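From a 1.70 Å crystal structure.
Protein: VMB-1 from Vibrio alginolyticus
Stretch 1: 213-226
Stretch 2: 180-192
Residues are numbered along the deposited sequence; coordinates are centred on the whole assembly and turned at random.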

# COMPACT_ATOMS: atom_id res chain seq x y z
N LEU A 213 7.87 7.36 -11.42
CA LEU A 213 7.02 6.15 -11.40
C LEU A 213 5.58 6.55 -11.67
O LEU A 213 4.84 5.77 -12.27
CB LEU A 213 7.12 5.38 -10.08
CG LEU A 213 8.30 4.41 -9.95
CD1 LEU A 213 9.64 5.07 -10.14
CD2 LEU A 213 8.23 3.70 -8.60
N LEU A 214 5.15 7.70 -11.20
CA LEU A 214 3.76 8.15 -11.41
C LEU A 214 3.52 8.37 -12.91
O LEU A 214 2.48 8.01 -13.43
CB LEU A 214 3.51 9.44 -10.64
CG LEU A 214 3.74 9.42 -9.14
CD1 LEU A 214 3.39 10.79 -8.59
CD2 LEU A 214 2.99 8.30 -8.44
N LYS A 215 4.46 9.08 -13.55
CA LYS A 215 4.36 9.42 -14.99
C LYS A 215 4.42 8.13 -15.82
O LYS A 215 3.68 8.04 -16.82
CB LYS A 215 5.49 10.38 -15.39
CG LYS A 215 5.31 11.82 -14.92
CD LYS A 215 5.25 11.95 -13.41
CE LYS A 215 5.07 13.39 -12.95
NZ LYS A 215 6.31 14.18 -13.14
N HIS A 216 5.27 7.19 -15.40
CA HIS A 216 5.41 5.91 -16.12
C HIS A 216 4.08 5.16 -16.07
O HIS A 216 3.64 4.64 -17.08
CB HIS A 216 6.58 5.10 -15.52
CG HIS A 216 6.77 3.80 -16.22
ND1 HIS A 216 7.02 3.72 -17.61
CD2 HIS A 216 6.57 2.54 -15.80
CE1 HIS A 216 7.11 2.43 -17.95
NE2 HIS A 216 6.81 1.70 -16.85
N THR A 217 3.52 5.03 -14.87
CA THR A 217 2.24 4.32 -14.67
C THR A 217 1.13 4.98 -15.49
O THR A 217 0.33 4.26 -16.15
CB THR A 217 1.86 4.26 -13.19
OG1 THR A 217 2.91 3.51 -12.57
CG2 THR A 217 0.53 3.58 -12.99
N GLN A 218 1.07 6.31 -15.53
CA GLN A 218 0.05 7.03 -16.32
C GLN A 218 0.20 6.63 -17.79
O GLN A 218 -0.80 6.30 -18.43
CB GLN A 218 0.22 8.53 -16.09
CG GLN A 218 -0.84 9.36 -16.79
CD GLN A 218 -0.63 10.82 -16.46
OE1 GLN A 218 0.44 11.37 -16.77
NE2 GLN A 218 -1.60 11.39 -15.77
N ALA A 219 1.44 6.57 -18.28
CA ALA A 219 1.71 6.22 -19.70
C ALA A 219 1.36 4.76 -19.96
O ALA A 219 0.76 4.44 -21.04
CB ALA A 219 3.14 6.53 -20.09
N LEU A 220 1.64 3.86 -19.01
CA LEU A 220 1.25 2.43 -19.17
C LEU A 220 -0.27 2.34 -19.29
O LEU A 220 -0.75 1.50 -20.13
CB LEU A 220 1.69 1.59 -17.99
CG LEU A 220 3.19 1.32 -17.89
CD1 LEU A 220 3.49 0.54 -16.64
CD2 LEU A 220 3.70 0.57 -19.08
N ALA A 221 -1.01 3.10 -18.48
CA ALA A 221 -2.48 3.00 -18.51
C ALA A 221 -2.99 3.59 -19.83
O ALA A 221 -3.94 3.03 -20.44
CB ALA A 221 -3.11 3.64 -17.30
N LEU A 222 -2.41 4.70 -20.28
CA LEU A 222 -2.85 5.29 -21.55
C LEU A 222 -2.55 4.31 -22.70
O LEU A 222 -3.44 4.17 -23.60
CB LEU A 222 -2.17 6.63 -21.73
CG LEU A 222 -2.69 7.75 -20.84
CD1 LEU A 222 -1.71 8.91 -20.87
CD2 LEU A 222 -4.13 8.22 -21.15
N SER A 223 -1.42 3.62 -22.68
CA SER A 223 -1.07 2.65 -23.75
C SER A 223 -2.02 1.46 -23.72
O SER A 223 -2.40 0.97 -24.81
CB SER A 223 0.34 2.23 -23.66
OG SER A 223 1.12 3.40 -23.86
N ALA A 224 -2.44 1.02 -22.53
CA ALA A 224 -3.37 -0.12 -22.37
C ALA A 224 -4.74 0.23 -22.96
O ALA A 224 -5.35 -0.66 -23.59
CB ALA A 224 -3.53 -0.49 -20.91
N ALA A 225 -5.22 1.47 -22.77
CA ALA A 225 -6.48 1.95 -23.40
C ALA A 225 -6.28 1.94 -24.94
O ALA A 225 -7.15 1.39 -25.62
CB ALA A 225 -6.87 3.30 -22.87
N ALA A 226 -5.17 2.48 -25.46
CA ALA A 226 -4.82 2.47 -26.90
C ALA A 226 -4.96 1.05 -27.51
O ALA A 226 -5.20 0.99 -28.72
CB ALA A 226 -3.44 3.05 -27.14
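Stretch 2 180-192: NISEWPNSMQKVI

Antiparallel helices pack well when the bumps on one surface meet hollows on the other, and the two segments of VMB-1 considered here illustrate how much of that fit can rest on one polar side chain. Stretch 1 is helical, continuing a helix that begins earlier in the chain. Stretch 2 opens with Asn180 in a loop, passes through helical backbone angles at Ile181 and Ser182 without the regular bonding of a helix, and is helical in its later part, through Ile192, beyond which the helix continues. The two helices run in nearly opposite directions, with 165° between their N-to-C directions and a signed crossing angle of -165°. Their axes approach to 8.7 Å, and the contact buries 705 Å², both sides summed.

The direction sets the register: Leu214 lies near Ile192, Gln218 near Pro185, and Ala221 near Ile181. The backbones come especially close in the middle, where the CA atoms of Gln218 and Pro185 are 4.7 Å apart. Here Gln218 acts as the knob. Its CA-to-CB bond points sideways, but an extended side chain, with chi1 and chi2 both t, brings its end nearer, into a hollow formed by Pro185, Met188, Gln189 and Ile192. The hollow is partly polar, and the amide uses it: Gln218 NE2 donates to Pro185 O at 3.0 Å and to Gln189 OE1 at 2.9 Å, both nearly straight. Pro185 O also accepts the helical bond from Gln189 N, so the knob is tied to a carbonyl already at work within its own helix. A water donates to both Gln218 OE1 and Gln189 OE1, linking the two side chains a second time. The aliphatic part of the knob is packed as well, with Gln218 CB 3.9 Å from Met188 CG.

One turn further along stretch 1, the shape is reversed. Ala221 offers just a methyl, and bulkier residues of stretch 2 close over it: Ala221 CB lies 3.8 Å from Trp184 CB and 3.8 Å from Pro185 CG. The proline ring also meets Leu222, whose CD2 is 3.6 Å from Pro185 CG. Beside this, Thr217 CG2 reaches Trp184 NE1 and Met188 CE, each at 3.6 Å, and approaches the indole obliquely.

At the end where stretch 2 begins, Ile181 is the bump. Its CG2 settles over the small residues of stretch 1, 3.8 Å from Ala224 CB, 3.8 Å from Ala225 N and 3.6 Å from Ala221 O. A water donating to both Ile181 O and Ala221 O bridges the backbones nearby.

At the other end, the fit is made by larger side chains. Leu214 points toward stretch 2 and nestles among three residues, with CD2 3.8 Å from Met188 SD, CD1 4.0 Å from Val191 CG1, and CB 3.7 Å from Ile192 CG1. Lys215 starts out pointing away, yet its chain bends back so that CE lies 3.7 Å from Ile192 CG2.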

# COMPACT_ATOMS: atom_id res chain seq x y z
N ASN A 180 -9.74 -0.20 -13.52
CA ASN A 180 -10.46 0.80 -14.32
C ASN A 180 -9.39 1.47 -15.18
O ASN A 180 -8.83 2.51 -14.73
CB ASN A 180 -11.23 1.78 -13.48
CG ASN A 180 -12.17 2.59 -14.31
OD1 ASN A 180 -11.85 2.92 -15.46
ND2 ASN A 180 -13.28 2.99 -13.70
N ILE A 181 -9.07 0.85 -16.31
CA ILE A 181 -7.95 1.35 -17.15
C ILE A 181 -8.26 2.76 -17.66
O ILE A 181 -7.29 3.58 -17.74
CB ILE A 181 -7.57 0.34 -18.25
CG1 ILE A 181 -6.94 -0.89 -17.61
CG2 ILE A 181 -6.63 0.97 -19.26
CD1 ILE A 181 -6.81 -2.09 -18.53
N SER A 182 -9.53 3.04 -18.04
CA SER A 182 -9.96 4.37 -18.55
C SER A 182 -9.74 5.45 -17.51
O SER A 182 -9.35 6.53 -17.90
CB SER A 182 -11.42 4.37 -18.98
OG SER A 182 -11.46 3.57 -20.16
N GLU A 183 -10.00 5.17 -16.24
CA GLU A 183 -9.94 6.19 -15.17
C GLU A 183 -8.50 6.35 -14.70
O GLU A 183 -8.15 7.46 -14.23
CB GLU A 183 -10.88 5.86 -14.01
CG GLU A 183 -11.12 7.02 -13.07
CD GLU A 183 -11.84 8.24 -13.67
OE1 GLU A 183 -12.39 8.13 -14.80
OE2 GLU A 183 -11.69 9.33 -13.09
N TRP A 184 -7.67 5.31 -14.79
CA TRP A 184 -6.37 5.30 -14.10
C TRP A 184 -5.52 6.54 -14.43
O TRP A 184 -4.92 7.13 -13.55
CB TRP A 184 -5.63 4.01 -14.43
CG TRP A 184 -4.58 3.55 -13.45
CD1 TRP A 184 -3.80 4.29 -12.58
CD2 TRP A 184 -4.14 2.20 -13.32
NE1 TRP A 184 -2.91 3.49 -11.93
CE2 TRP A 184 -3.10 2.20 -12.35
CE3 TRP A 184 -4.53 0.99 -13.91
CZ2 TRP A 184 -2.43 1.04 -11.99
CZ3 TRP A 184 -3.93 -0.16 -13.46
CH2 TRP A 184 -2.88 -0.13 -12.55
N PRO A 185 -5.40 6.97 -15.69
CA PRO A 185 -4.55 8.14 -15.96
C PRO A 185 -5.06 9.43 -15.32
O PRO A 185 -4.25 10.26 -14.91
CB PRO A 185 -4.57 8.23 -17.48
CG PRO A 185 -5.01 6.87 -17.97
CD PRO A 185 -5.93 6.33 -16.91
N ASN A 186 -6.38 9.62 -15.25
CA ASN A 186 -6.97 10.80 -14.60
C ASN A 186 -6.70 10.72 -13.09
O ASN A 186 -6.29 11.69 -12.46
CB ASN A 186 -8.48 10.92 -14.85
CG ASN A 186 -9.05 12.22 -14.34
OD1 ASN A 186 -8.55 13.30 -14.67
ND2 ASN A 186 -10.07 12.15 -13.51
N SER A 187 -6.94 9.57 -12.49
CA SER A 187 -6.64 9.39 -11.05
C SER A 187 -5.17 9.68 -10.80
O SER A 187 -4.83 10.31 -9.80
CB SER A 187 -6.99 7.98 -10.66
OG SER A 187 -8.38 7.77 -10.89
N MET A 188 -4.30 9.17 -11.67
CA MET A 188 -2.84 9.40 -11.52
C MET A 188 -2.49 10.90 -11.62
O MET A 188 -1.58 11.35 -10.86
CB MET A 188 -2.04 8.60 -12.55
CG MET A 188 -0.52 8.63 -12.24
SD MET A 188 -0.10 7.95 -10.59
CE MET A 188 -0.53 6.24 -10.84
N GLN A 189 -3.15 11.63 -12.52
CA GLN A 189 -2.89 13.08 -12.64
C GLN A 189 -3.21 13.77 -11.32
O GLN A 189 -2.49 14.72 -10.95
CB GLN A 189 -3.63 13.72 -13.80
CG GLN A 189 -3.08 15.11 -14.10
CD GLN A 189 -1.66 15.06 -14.60
OE1 GLN A 189 -1.31 14.23 -15.44
NE2 GLN A 189 -0.85 16.01 -14.15
N LYS A 190 -4.27 13.34 -10.60
CA LYS A 190 -4.59 13.94 -9.28
C LYS A 190 -3.41 13.75 -8.33
O LYS A 190 -3.06 14.69 -7.59
CB LYS A 190 -5.89 13.35 -8.73
CG LYS A 190 -7.09 13.72 -9.60
CD LYS A 190 -8.37 13.21 -9.03
CE LYS A 190 -9.53 13.53 -9.94
NZ LYS A 190 -10.62 12.58 -9.64
N VAL A 191 -2.81 12.56 -8.33
CA VAL A 191 -1.66 12.26 -7.45
C VAL A 191 -0.46 13.10 -7.89
O VAL A 191 0.21 13.63 -7.04
CB VAL A 191 -1.37 10.75 -7.43
CG1 VAL A 191 -0.12 10.43 -6.64
CG2 VAL A 191 -2.57 10.03 -6.88
N ILE A 192 -0.18 13.12 -9.17
CA ILE A 192 0.94 13.94 -9.72
C ILE A 192 0.76 15.40 -9.26
O ILE A 192 1.73 16.03 -8.88
CB ILE A 192 0.98 13.80 -11.23
CG1 ILE A 192 1.47 12.42 -11.63
CG2 ILE A 192 1.83 14.89 -11.86
CD1 ILE A 192 1.24 12.07 -13.08
O HOH W 1 -6.31 4.64 -19.94
O HOH W 2 1.16 14.35 -16.79